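PDB 5CXW: penicillin-binding protein 1A from Mycobacterium tuberculosis, which builds cross-linked peptidoglycan for the cell wall, its penicillin-sensitive transpeptidase domain, held in this construct, joining the peptide subunits. Local coordinates for residues A290-T295 with A306-Y311; D213-Y218 with S316-V321; L93-S98 with Y207-I212; R278-A283 with L343-W348. All coordinates share one frame; numbering follows the deposited sequence. Where two conformers were deposited one is given.

Contact 1: residues A290-T295 with A306-Y311; sequences AKTGTT and AWMVGY. With 35P ((2R,4S)-5,5-dimethyl-2-{(1R)-2-oxo-1-[(phenoxyacetyl)amino]ethyl}-1,3-thiazolidine-4-carboxylic acid), chain C.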
# COMPACT_ATOMS: atom_id res chain seq x y z
N ALA A 290 6.54 -7.42 1.98
CA ALA A 290 5.92 -6.34 2.72
C ALA A 290 6.82 -5.15 2.93
O ALA A 290 8.07 -5.26 2.75
CB ALA A 290 5.43 -6.90 4.07
N LYS A 291 6.22 -4.04 3.31
CA LYS A 291 6.99 -2.84 3.64
C LYS A 291 6.20 -2.01 4.66
O LYS A 291 5.05 -1.72 4.45
CB LYS A 291 7.34 -2.01 2.40
CG LYS A 291 8.23 -0.81 2.73
CD LYS A 291 9.68 -1.20 3.08
CE LYS A 291 10.49 -0.00 3.60
NZ LYS A 291 10.15 0.33 4.98
N THR A 292 6.88 -1.62 5.73
CA THR A 292 6.33 -0.76 6.73
C THR A 292 6.56 0.72 6.38
O THR A 292 7.48 1.07 5.58
CB THR A 292 7.00 -0.97 8.09
OG1 THR A 292 8.41 -0.92 7.92
CG2 THR A 292 6.53 -2.31 8.73
N GLY A 293 5.80 1.59 7.02
CA GLY A 293 6.06 3.03 6.98
C GLY A 293 5.68 3.70 8.28
O GLY A 293 4.73 3.27 8.90
N THR A 294 6.39 4.76 8.66
CA THR A 294 6.05 5.54 9.84
C THR A 294 6.41 7.00 9.53
O THR A 294 7.54 7.29 9.18
CB THR A 294 6.87 5.11 11.06
OG1 THR A 294 6.80 3.69 11.30
CG2 THR A 294 6.32 5.84 12.29
N THR A 295 5.40 7.87 9.55
CA THR A 295 5.62 9.32 9.31
C THR A 295 5.87 10.08 10.61
O THR A 295 5.43 9.70 11.70
CB THR A 295 4.47 9.95 8.55
OG1 THR A 295 3.32 9.95 9.34
CG2 THR A 295 4.12 9.17 7.30
N ALA A 306 1.08 5.35 10.58
CA ALA A 306 1.80 4.10 10.63
C ALA A 306 1.20 3.15 9.64
O ALA A 306 -0.01 3.02 9.58
CB ALA A 306 1.76 3.55 12.03
N TRP A 307 2.03 2.50 8.83
CA TRP A 307 1.60 1.66 7.76
C TRP A 307 2.24 0.27 7.71
O TRP A 307 3.45 0.12 8.01
CB TRP A 307 2.00 2.29 6.42
CG TRP A 307 1.31 3.54 6.01
CD1 TRP A 307 1.55 4.82 6.48
CD2 TRP A 307 0.22 3.63 5.09
NE1 TRP A 307 0.67 5.71 5.84
CE2 TRP A 307 -0.11 5.01 4.96
CE3 TRP A 307 -0.46 2.68 4.30
CZ2 TRP A 307 -1.09 5.45 4.10
CZ3 TRP A 307 -1.46 3.13 3.41
CH2 TRP A 307 -1.77 4.51 3.34
N MET A 308 1.50 -0.72 7.24
CA MET A 308 2.07 -1.96 6.76
C MET A 308 1.34 -2.33 5.49
O MET A 308 0.08 -2.44 5.50
CB MET A 308 1.95 -3.10 7.77
CG MET A 308 2.48 -4.46 7.31
SD MET A 308 4.19 -4.36 6.71
CE MET A 308 5.01 -5.67 7.65
N VAL A 309 2.10 -2.51 4.40
CA VAL A 309 1.55 -2.94 3.12
C VAL A 309 2.29 -4.17 2.63
O VAL A 309 3.49 -4.21 2.62
CB VAL A 309 1.62 -1.81 2.08
CG1 VAL A 309 0.78 -2.16 0.86
CG2 VAL A 309 1.17 -0.51 2.65
N GLY A 310 1.58 -5.24 2.30
CA GLY A 310 2.27 -6.41 1.81
C GLY A 310 1.32 -7.43 1.23
O GLY A 310 0.09 -7.34 1.39
N TYR A 311 1.92 -8.39 0.55
CA TYR A 311 1.21 -9.31 -0.33
C TYR A 311 1.76 -10.71 -0.40
O TYR A 311 2.91 -10.97 -0.04
CB TYR A 311 1.17 -8.70 -1.76
CG TYR A 311 2.50 -8.43 -2.42
CD1 TYR A 311 3.22 -9.39 -3.14
CD2 TYR A 311 3.07 -7.15 -2.33
CE1 TYR A 311 4.45 -9.07 -3.77
CE2 TYR A 311 4.26 -6.86 -2.93
CZ TYR A 311 4.94 -7.80 -3.67
OH TYR A 311 6.12 -7.43 -4.29
C24 35P C . 11.51 11.34 12.19
C23 35P C . 11.20 12.08 13.33
C22 35P C . 10.12 11.73 14.11
C21 35P C . 9.32 10.64 13.78
C20 35P C . 9.61 9.89 12.66
C19 35P C . 10.72 10.24 11.86
O1 35P C . 11.07 9.53 10.74
C2 35P C . 10.46 8.26 10.51
C3 35P C . 11.21 7.55 9.41
O18 35P C . 12.39 7.81 9.21
N4 35P C . 10.49 6.66 8.75
C5 35P C . 11.07 5.84 7.70
C6 35P C . 9.98 5.42 6.81
O17 35P C . 8.77 5.41 7.11
C8 35P C . 11.80 4.52 8.22
N7 35P C . 10.77 3.54 8.05
S11 35P C . 12.26 4.41 9.87
C10 35P C . 11.11 3.22 10.38
C12 35P C . 10.49 3.61 11.72
C15 35P C . 11.70 1.85 10.55
C9 35P C . 10.05 3.26 9.27
C13 35P C . 9.16 2.09 9.06
O14 35P C . 9.50 1.27 8.14
O16 35P C . 8.12 2.02 9.75
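Met-308 lays its bent thioether against Ala-290 and Thr-292 of the antiparallel partner strand. CG stands anti to the backbone N (chi1 177°), and from there the chain turns so that SD lies 3.7 Å from Thr-292 CG2, while the terminal CE reaches Ala-290 CB at 3.8 Å. Ala-290 pairs with Gly-310 in a non-hydrogen-bonded position; with no side chain on the glycine, Ala-290 CA and Gly-310 CA approach to 3.8 Å. Trp-307 is held mainly by its backbone. Its N donates to Gly-293 O (2.8 Å) and its carbonyl accepts from Gly-293 N, which sits above the carbonyl plane. The indole then leads off, and NE1 donates to Gln-94 O.

Strand 290-295 carries the Lys-Thr-Gly sequence characteristic of penicillin-binding transpeptidases, and the opened penicillin V extends the sheet at this edge. Thr-294 N donates almost straight to O17 of the drug (2.9 Å, 176°). Thr-294 O accepts from its N4, and Thr-294 OG1 holds carboxylate atom O16. Lys-291 NZ is gripped by Thr-292 O (2.8 Å) and by Ser-150 OG.

Strand 303-312 is flanked on its other edge by strand 315-323. Helix 343-356 packs over the face bearing Met-308, whereas Tyr-218 of helix 211-222 covers the face of Lys-291 and Val-309.

Contact 2: residues D213-Y218 with S316-V321; sequences DMASAY and STAVWV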
# COMPACT_ATOMS: atom_id res chain seq x y z
N ASP A 213 -5.05 2.92 -3.00
CA ASP A 213 -4.00 3.07 -4.01
C ASP A 213 -2.81 2.19 -3.64
O ASP A 213 -2.24 1.54 -4.48
CB ASP A 213 -3.47 4.53 -4.06
CG ASP A 213 -4.48 5.52 -4.65
OD1 ASP A 213 -5.01 5.24 -5.75
OD2 ASP A 213 -4.67 6.61 -4.06
N MET A 214 -2.44 2.18 -2.37
CA MET A 214 -1.27 1.38 -1.94
C MET A 214 -1.53 -0.15 -2.12
O MET A 214 -0.68 -0.87 -2.63
CB MET A 214 -0.88 1.68 -0.50
CG MET A 214 -0.31 3.08 -0.29
SD MET A 214 1.21 3.39 -1.22
CE MET A 214 2.34 2.40 -0.28
N ALA A 215 -2.74 -0.60 -1.76
CA ALA A 215 -3.07 -1.99 -1.94
C ALA A 215 -3.03 -2.37 -3.41
O ALA A 215 -2.49 -3.44 -3.80
CB ALA A 215 -4.44 -2.31 -1.35
N SER A 216 -3.56 -1.48 -4.24
CA SER A 216 -3.60 -1.72 -5.69
C SER A 216 -2.21 -1.74 -6.29
O SER A 216 -1.88 -2.63 -7.12
CB SER A 216 -4.47 -0.65 -6.34
OG SER A 216 -4.45 -0.73 -7.76
N ALA A 217 -1.37 -0.75 -5.97
CA ALA A 217 -0.03 -0.70 -6.52
C ALA A 217 0.82 -1.92 -6.11
O ALA A 217 1.58 -2.47 -6.92
CB ALA A 217 0.68 0.63 -6.15
N TYR A 218 0.71 -2.32 -4.86
CA TYR A 218 1.42 -3.52 -4.37
C TYR A 218 0.83 -4.81 -5.03
O TYR A 218 1.56 -5.76 -5.36
CB TYR A 218 1.41 -3.61 -2.88
CG TYR A 218 2.44 -2.81 -2.13
CD1 TYR A 218 2.69 -1.46 -2.43
CD2 TYR A 218 3.16 -3.37 -1.07
CE1 TYR A 218 3.61 -0.72 -1.70
CE2 TYR A 218 4.02 -2.64 -0.32
CZ TYR A 218 4.25 -1.31 -0.62
OH TYR A 218 5.16 -0.53 0.12
N SER A 316 -3.16 -8.73 -1.83
CA SER A 316 -2.37 -7.56 -1.43
C SER A 316 -3.15 -6.72 -0.48
O SER A 316 -4.27 -6.30 -0.78
CB SER A 316 -2.04 -6.70 -2.67
OG SER A 316 -1.36 -5.50 -2.23
N THR A 317 -2.58 -6.49 0.71
CA THR A 317 -3.30 -5.78 1.76
C THR A 317 -2.46 -4.58 2.26
O THR A 317 -1.26 -4.71 2.58
CB THR A 317 -3.64 -6.70 2.94
OG1 THR A 317 -4.48 -7.79 2.48
CG2 THR A 317 -4.41 -5.92 4.04
N ALA A 318 -3.12 -3.42 2.30
CA ALA A 318 -2.56 -2.22 2.86
C ALA A 318 -3.32 -1.87 4.17
O ALA A 318 -4.53 -1.92 4.23
CB ALA A 318 -2.73 -1.05 1.89
N VAL A 319 -2.55 -1.48 5.18
CA VAL A 319 -3.10 -1.05 6.46
C VAL A 319 -2.43 0.24 6.86
O VAL A 319 -1.21 0.36 6.90
CB VAL A 319 -2.81 -2.04 7.58
CG1 VAL A 319 -3.40 -1.57 8.91
CG2 VAL A 319 -3.34 -3.47 7.21
N TRP A 320 -3.30 1.17 7.27
CA TRP A 320 -2.93 2.46 7.88
C TRP A 320 -3.57 2.54 9.26
O TRP A 320 -4.68 2.09 9.47
CB TRP A 320 -3.43 3.60 7.00
CG TRP A 320 -3.42 4.97 7.67
CD1 TRP A 320 -2.37 5.86 7.67
CD2 TRP A 320 -4.48 5.61 8.38
NE1 TRP A 320 -2.73 7.01 8.33
CE2 TRP A 320 -4.01 6.87 8.80
CE3 TRP A 320 -5.79 5.25 8.70
CZ2 TRP A 320 -4.84 7.79 9.47
CZ3 TRP A 320 -6.58 6.13 9.39
CH2 TRP A 320 -6.10 7.41 9.77
N VAL A 321 -2.79 3.06 10.21
CA VAL A 321 -3.29 3.49 11.49
C VAL A 321 -2.89 4.95 11.70
O VAL A 321 -1.76 5.37 11.41
CB VAL A 321 -2.75 2.60 12.63
CG1 VAL A 321 -3.24 3.11 13.99
CG2 VAL A 321 -3.14 1.14 12.43
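Ser-316 and Ala-215 make the polar link between the strand and the helix lying over it. OG of Ser-316 stands anti to its own backbone N (chi1 175°), and from there it donates to Ala-215 O over 2.8 Å. It comes in the carbonyl plane, on a lone pair. The same OG lies 3.4 Å from Tyr-218 CB, one helical turn further on, so the hydroxyl sits against a carbonyl on one residue and a methylene on another.

Two residues along, on the same face of the strand, Ala-318 points its methyl at the helix and completes the tight part. Its CB is 3.7 Å from Ala-215 N and 3.9 Å from Ala-215 CB, with Met-214 CB a little looser at 4.1 Å. These small groups go with an axis separation of only 6.9 Å, the two segments running roughly antiparallel at 151°.

Beyond Ala-318 the strand parts from the helical segment. The side chains of Trp-320 and Val-321 make no contact with it. This loose end is nevertheless buried by other elements: Trp-320 meets the indole of Trp-307 edge-to-face, and Val-319, on the far face of the strand, packs on helix 343-356. Tyr-218 likewise leaves the contact beyond CB, its ring lying on Val-309 and its OH bonded to Ser-98 O.

A sheet with helices 211-222 and 343-356 on its two faces is the core architecture of the transpeptidase domain, which belongs to the beta-lactamase clan.

Contact 3: residues L93-S98 with Y207-I212; sequences LQTGSS and YQTRVI. With 35P ((2R,4S)-5,5-dimethyl-2-{(1R)-2-oxo-1-[(phenoxyacetyl)amino]ethyl}-1,3-thiazolidine-4-carboxylic acid), chain C; PEG (di(hydroxyethyl)ether), chain D.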
# COMPACT_ATOMS: atom_id res chain seq x y z
N LEU A 93 -3.44 10.42 2.49
CA LEU A 93 -2.59 10.18 3.62
C LEU A 93 -1.11 10.13 3.22
O LEU A 93 -0.78 9.53 2.22
CB LEU A 93 -3.00 8.89 4.32
CG LEU A 93 -4.41 8.85 4.92
CD1 LEU A 93 -4.81 7.43 5.36
CD2 LEU A 93 -4.50 9.82 6.11
N GLN A 94 -0.23 10.64 4.08
CA GLN A 94 1.20 10.41 3.87
C GLN A 94 1.53 8.95 4.14
O GLN A 94 1.03 8.36 5.11
CB GLN A 94 2.08 11.29 4.78
CG GLN A 94 1.81 12.78 4.55
CD GLN A 94 2.74 13.60 5.39
OE1 GLN A 94 2.71 13.50 6.60
NE2 GLN A 94 3.57 14.40 4.77
N THR A 95 2.34 8.37 3.28
CA THR A 95 2.69 6.93 3.31
C THR A 95 4.00 6.58 3.97
O THR A 95 4.28 5.37 4.24
CB THR A 95 2.71 6.38 1.87
OG1 THR A 95 3.59 7.19 1.10
CG2 THR A 95 1.33 6.43 1.30
N GLY A 96 4.86 7.61 4.20
CA GLY A 96 6.15 7.38 4.77
C GLY A 96 6.92 6.38 3.93
O GLY A 96 6.80 6.37 2.70
N SER A 97 7.68 5.53 4.61
CA SER A 97 8.63 4.65 3.95
C SER A 97 7.98 3.57 3.11
O SER A 97 8.70 2.89 2.36
CB SER A 97 9.52 3.97 4.96
OG SER A 97 10.34 4.94 5.63
N SER A 98 6.67 3.40 3.17
CA SER A 98 6.03 2.41 2.31
C SER A 98 6.13 2.84 0.85
O SER A 98 5.98 2.00 -0.06
CB SER A 98 4.59 2.13 2.73
OG SER A 98 3.74 3.25 2.62
N TYR A 207 3.84 12.81 0.08
CA TYR A 207 2.64 13.13 -0.64
C TYR A 207 1.48 12.31 -0.16
O TYR A 207 1.64 11.27 0.41
CB TYR A 207 2.84 12.99 -2.18
CG TYR A 207 3.69 14.08 -2.71
CD1 TYR A 207 3.16 15.29 -3.10
CD2 TYR A 207 5.04 13.92 -2.81
CE1 TYR A 207 3.95 16.32 -3.49
CE2 TYR A 207 5.86 14.96 -3.19
CZ TYR A 207 5.30 16.17 -3.58
OH TYR A 207 6.14 17.17 -3.98
N GLN A 208 0.25 12.81 -0.41
CA GLN A 208 -0.95 12.10 -0.04
C GLN A 208 -1.30 11.05 -1.03
O GLN A 208 -1.31 11.29 -2.24
CB GLN A 208 -2.12 13.08 0.07
CG GLN A 208 -2.00 14.01 1.24
CD GLN A 208 -3.26 14.85 1.42
OE1 GLN A 208 -4.26 14.73 0.68
NE2 GLN A 208 -3.23 15.69 2.42
N THR A 209 -1.59 9.85 -0.51
CA THR A 209 -2.02 8.71 -1.27
C THR A 209 -3.12 8.01 -0.46
O THR A 209 -3.20 8.15 0.77
CB THR A 209 -0.81 7.76 -1.41
OG1 THR A 209 0.21 8.46 -2.12
CG2 THR A 209 -1.08 6.43 -2.17
N ARG A 210 -3.97 7.23 -1.13
CA ARG A 210 -5.03 6.52 -0.37
C ARG A 210 -4.56 5.09 -0.07
O ARG A 210 -3.77 4.50 -0.81
CB ARG A 210 -6.30 6.43 -1.19
CG ARG A 210 -6.85 7.77 -1.68
CD ARG A 210 -8.04 7.59 -2.64
NE ARG A 210 -7.57 7.06 -3.92
CZ ARG A 210 -8.33 6.62 -4.92
NH1 ARG A 210 -9.64 6.69 -4.85
NH2 ARG A 210 -7.74 6.20 -6.05
N VAL A 211 -5.15 4.52 0.98
CA VAL A 211 -4.89 3.14 1.36
C VAL A 211 -5.25 2.23 0.17
O VAL A 211 -4.51 1.29 -0.14
CB VAL A 211 -5.70 2.78 2.61
CG1 VAL A 211 -5.61 1.30 2.96
CG2 VAL A 211 -5.28 3.58 3.83
N ILE A 212 -6.39 2.50 -0.52
CA ILE A 212 -6.71 1.68 -1.68
C ILE A 212 -5.66 1.75 -2.78
O ILE A 212 -5.36 0.72 -3.39
CB ILE A 212 -8.15 1.94 -2.25
CG1 ILE A 212 -8.46 0.99 -3.41
CG2 ILE A 212 -8.37 3.41 -2.63
CD1 ILE A 212 -9.97 0.75 -3.53
C24 35P C . 11.51 11.34 12.19
C23 35P C . 11.20 12.08 13.33
C22 35P C . 10.12 11.73 14.11
C21 35P C . 9.32 10.64 13.78
C20 35P C . 9.61 9.89 12.66
C19 35P C . 10.72 10.24 11.86
O1 35P C . 11.07 9.53 10.74
C2 35P C . 10.46 8.26 10.51
C3 35P C . 11.21 7.55 9.41
O18 35P C . 12.39 7.81 9.21
N4 35P C . 10.49 6.66 8.75
C5 35P C . 11.07 5.84 7.70
C6 35P C . 9.98 5.42 6.81
O17 35P C . 8.77 5.41 7.11
C8 35P C . 11.80 4.52 8.22
N7 35P C . 10.77 3.54 8.05
S11 35P C . 12.26 4.41 9.87
C10 35P C . 11.11 3.22 10.38
C12 35P C . 10.49 3.61 11.72
C15 35P C . 11.70 1.85 10.55
C9 35P C . 10.05 3.26 9.27
C13 35P C . 9.16 2.09 9.06
O14 35P C . 9.50 1.27 8.14
O16 35P C . 8.12 2.02 9.75
O2 PEG D . 0.27 15.70 6.81
C3 PEG D . -0.79 16.27 6.04
C4 PEG D . -1.12 15.30 4.94
O4 PEG D . -0.53 15.79 3.75
O HOH W 1 2.61 9.02 -0.76
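Thr-95 and Thr-209 meet through torsions that set their branches differently: in Thr-95, chi1 of 54° goes with CG2 anti to the carbonyl carbon, where it rests 3.7 Å from Thr-209 CB, the two side chains crossing at a slant. OG1 of Thr-95 then lies between the backbone N and the carbonyl carbon, and in Thr-209 chi1 of -62° puts OG1 anti to the carbonyl carbon; these positions bring both hydroxyls to a single water, each OG1 2.8 Å from it. That water donates to Tyr-207 O (2.7 Å), tying the three residues together.

Beside this, Leu-93 and Thr-209 exchange two backbone bonds: Leu-93 N to Thr-209 O and Thr-209 N to Leu-93 O, both 2.9 Å. Leu-93 CD1 touches Val-211 CG2 more loosely, at 4.2 Å.

The short antiparallel pair leads directly into the acylation site. The sequence from Ser-97 to Lys-100 fits the SxxK motif of the penicillin-binding enzymes, and Ser-97 OG is covalently joined to C6 of the penicillin. The carbonyl oxygen of that ester, O17, accepts from Ser-97 N (2.7 Å), which together with the backbone N of Thr-294 forms the oxyanion hole expected in this family. Just behind, Thr-95 O takes both the N and the OG of Ser-98 from the same face of its plane.

On the outer side of the pair, Gln-208 NE2 donates to a PEG molecule, probably from crystallisation, while Gln-94 OE1 accepts from Lys-304.

Contact 4: residues R278-A283 with L343-W348; sequences RGHNLA and LPSDIW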
# COMPACT_ATOMS: atom_id res chain seq x y z
N ARG A 278 9.50 -6.84 13.35
CA ARG A 278 9.08 -7.33 14.66
C ARG A 278 8.28 -8.63 14.54
O ARG A 278 7.23 -8.81 15.16
CB ARG A 278 8.37 -6.23 15.45
CG ARG A 278 9.34 -5.07 15.66
CD ARG A 278 8.86 -3.96 16.59
NE ARG A 278 8.67 -4.37 17.97
CZ ARG A 278 9.56 -4.25 18.95
NH1 ARG A 278 10.76 -3.83 18.69
NH2 ARG A 278 9.25 -4.64 20.14
N GLY A 279 8.81 -9.53 13.72
CA GLY A 279 8.31 -10.92 13.62
C GLY A 279 6.89 -11.07 13.15
O GLY A 279 6.14 -11.88 13.68
N HIS A 280 6.48 -10.37 12.10
CA HIS A 280 5.14 -10.46 11.59
C HIS A 280 5.00 -11.32 10.34
O HIS A 280 4.13 -11.10 9.50
CB HIS A 280 4.57 -9.06 11.34
CG HIS A 280 4.15 -8.38 12.58
ND1 HIS A 280 4.98 -7.52 13.27
CD2 HIS A 280 2.95 -8.36 13.22
CE1 HIS A 280 4.32 -7.05 14.32
NE2 HIS A 280 3.10 -7.57 14.33
N ASN A 281 5.85 -12.34 10.26
CA ASN A 281 5.73 -13.44 9.23
C ASN A 281 4.30 -13.99 9.32
O ASN A 281 3.77 -14.17 10.44
CB ASN A 281 6.64 -14.64 9.57
CG ASN A 281 8.07 -14.27 9.97
OD1 ASN A 281 9.06 -14.51 9.15
ND2 ASN A 281 8.26 -13.77 11.28
N LEU A 282 3.72 -14.32 8.17
CA LEU A 282 2.38 -14.87 8.12
C LEU A 282 2.40 -16.29 8.71
O LEU A 282 3.46 -16.98 8.76
CB LEU A 282 1.86 -14.90 6.68
CG LEU A 282 1.71 -13.50 6.04
CD1 LEU A 282 1.07 -13.59 4.67
CD2 LEU A 282 0.90 -12.58 6.95
N ALA A 283 1.22 -16.72 9.15
CA ALA A 283 1.10 -18.02 9.77
C ALA A 283 1.43 -19.21 8.84
O ALA A 283 1.26 -19.14 7.63
CB ALA A 283 -0.28 -18.17 10.36
N LEU A 343 1.03 -1.77 15.61
CA LEU A 343 -0.39 -2.08 15.28
C LEU A 343 -0.73 -2.30 13.81
O LEU A 343 -1.48 -3.20 13.52
CB LEU A 343 -1.39 -1.07 15.87
CG LEU A 343 -1.34 -0.79 17.36
CD1 LEU A 343 -2.44 0.19 17.73
CD2 LEU A 343 -1.42 -2.09 18.17
N PRO A 344 -0.13 -1.50 12.86
CA PRO A 344 -0.52 -1.77 11.47
C PRO A 344 -0.06 -3.16 10.98
O PRO A 344 -0.82 -3.84 10.29
CB PRO A 344 0.20 -0.68 10.67
CG PRO A 344 0.47 0.41 11.69
CD PRO A 344 0.73 -0.34 12.98
N SER A 345 1.10 -3.62 11.43
CA SER A 345 1.59 -4.96 11.11
C SER A 345 0.79 -6.04 11.82
O SER A 345 0.51 -7.08 11.24
CB SER A 345 3.09 -5.07 11.39
OG SER A 345 3.85 -4.30 10.52
N ASP A 346 0.34 -5.78 13.06
CA ASP A 346 -0.55 -6.71 13.76
C ASP A 346 -1.84 -6.91 12.95
O ASP A 346 -2.28 -8.07 12.72
CB ASP A 346 -0.92 -6.18 15.16
CG ASP A 346 0.24 -6.10 16.12
OD1 ASP A 346 1.17 -6.94 16.09
OD2 ASP A 346 0.20 -5.19 16.97
N ILE A 347 -2.44 -5.80 12.48
CA ILE A 347 -3.66 -5.86 11.73
C ILE A 347 -3.44 -6.54 10.36
O ILE A 347 -4.25 -7.35 9.93
CB ILE A 347 -4.27 -4.43 11.57
CG1 ILE A 347 -4.69 -3.86 12.94
CG2 ILE A 347 -5.39 -4.41 10.54
CD1 ILE A 347 -4.96 -2.33 12.95
N TRP A 348 -2.39 -6.15 9.69
CA TRP A 348 -2.03 -6.68 8.35
C TRP A 348 -1.87 -8.22 8.46
O TRP A 348 -2.45 -8.99 7.68
CB TRP A 348 -0.72 -6.05 7.87
CG TRP A 348 -0.24 -6.67 6.58
CD1 TRP A 348 -0.68 -6.41 5.32
CD2 TRP A 348 0.77 -7.69 6.44
NE1 TRP A 348 -0.00 -7.21 4.40
CE2 TRP A 348 0.90 -7.99 5.06
CE3 TRP A 348 1.62 -8.34 7.35
CZ2 TRP A 348 1.83 -8.94 4.56
CZ3 TRP A 348 2.54 -9.32 6.84
CH2 TRP A 348 2.61 -9.61 5.48
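His-280 reaches from an irregular loop onto the first turn of helix 343-356, meeting Ser-345 with its ring face and Asp-346 with its ring edge. CB points toward the helix, and chi1 of -77° sets CG anti to the carbonyl carbon, where it lies 3.7 Å from Ser-345 CB. That methylene sits over the centre of the imidazole, almost on the ring normal, in a CH-pi contact. On one branch, ND1 also borders Ser-345 CB and bonds to Ser-277 O of its own loop. On the other, CD2 comes to 3.4 Å from Ser-345 O. CE1 passes near the carboxylate, and at the tip NE2 donates to Asp-346 OD1 (2.7 Å, 171°).

The oxygen lies in the imidazole plane, but NE2 meets it from above the carboxylate plane; the two planes stand 49° apart. With a carbonyl oxygen at ND1 and a carboxylate at NE2, both acceptors, the surroundings are consistent with a protonated, positively charged ring.

Helix 343-356 is the last helix of the modelled chain, and it packs against the central sheet of the transpeptidase domain; the histidine joins the loop before strand 289-296 to the start of this helix.

One turn further along the helix, the six-membered ring of Trp-348 meets two groups of the loop. His-280 O lies in plane at the edge, 3.6 Å from CZ3. Leu-282 crosses the indole at about a right angle, its CD2 3.7 Å from CZ3. The indole NE1 is bonded to Gly-310 O on strand 303-312, and Ser-345 OG to Gly-340 O.

From the N terminus, contact 3 closes first, bringing 207-212 back to the segment of the acylated serine, Ser-97. Contact 2 opens immediately afterwards at 213-218, on the same helix 211-222, and closes with strand 315-323. Before it closes, contact 4 opens at 278-283, so contacts 2 and 4 cross, the latter ending on helix 343-356. Contact 1, a beta hairpin, is nested inside the loops of both. Its strand 303-312 is the common neighbour: it bonds to strand 315-323 of contact 2, to Gln-94 of contact 3 and to Trp-348 of contact 4. Contacts 1 and 3 both touch the penicillin; contacts 3 and 4 do not touch each other.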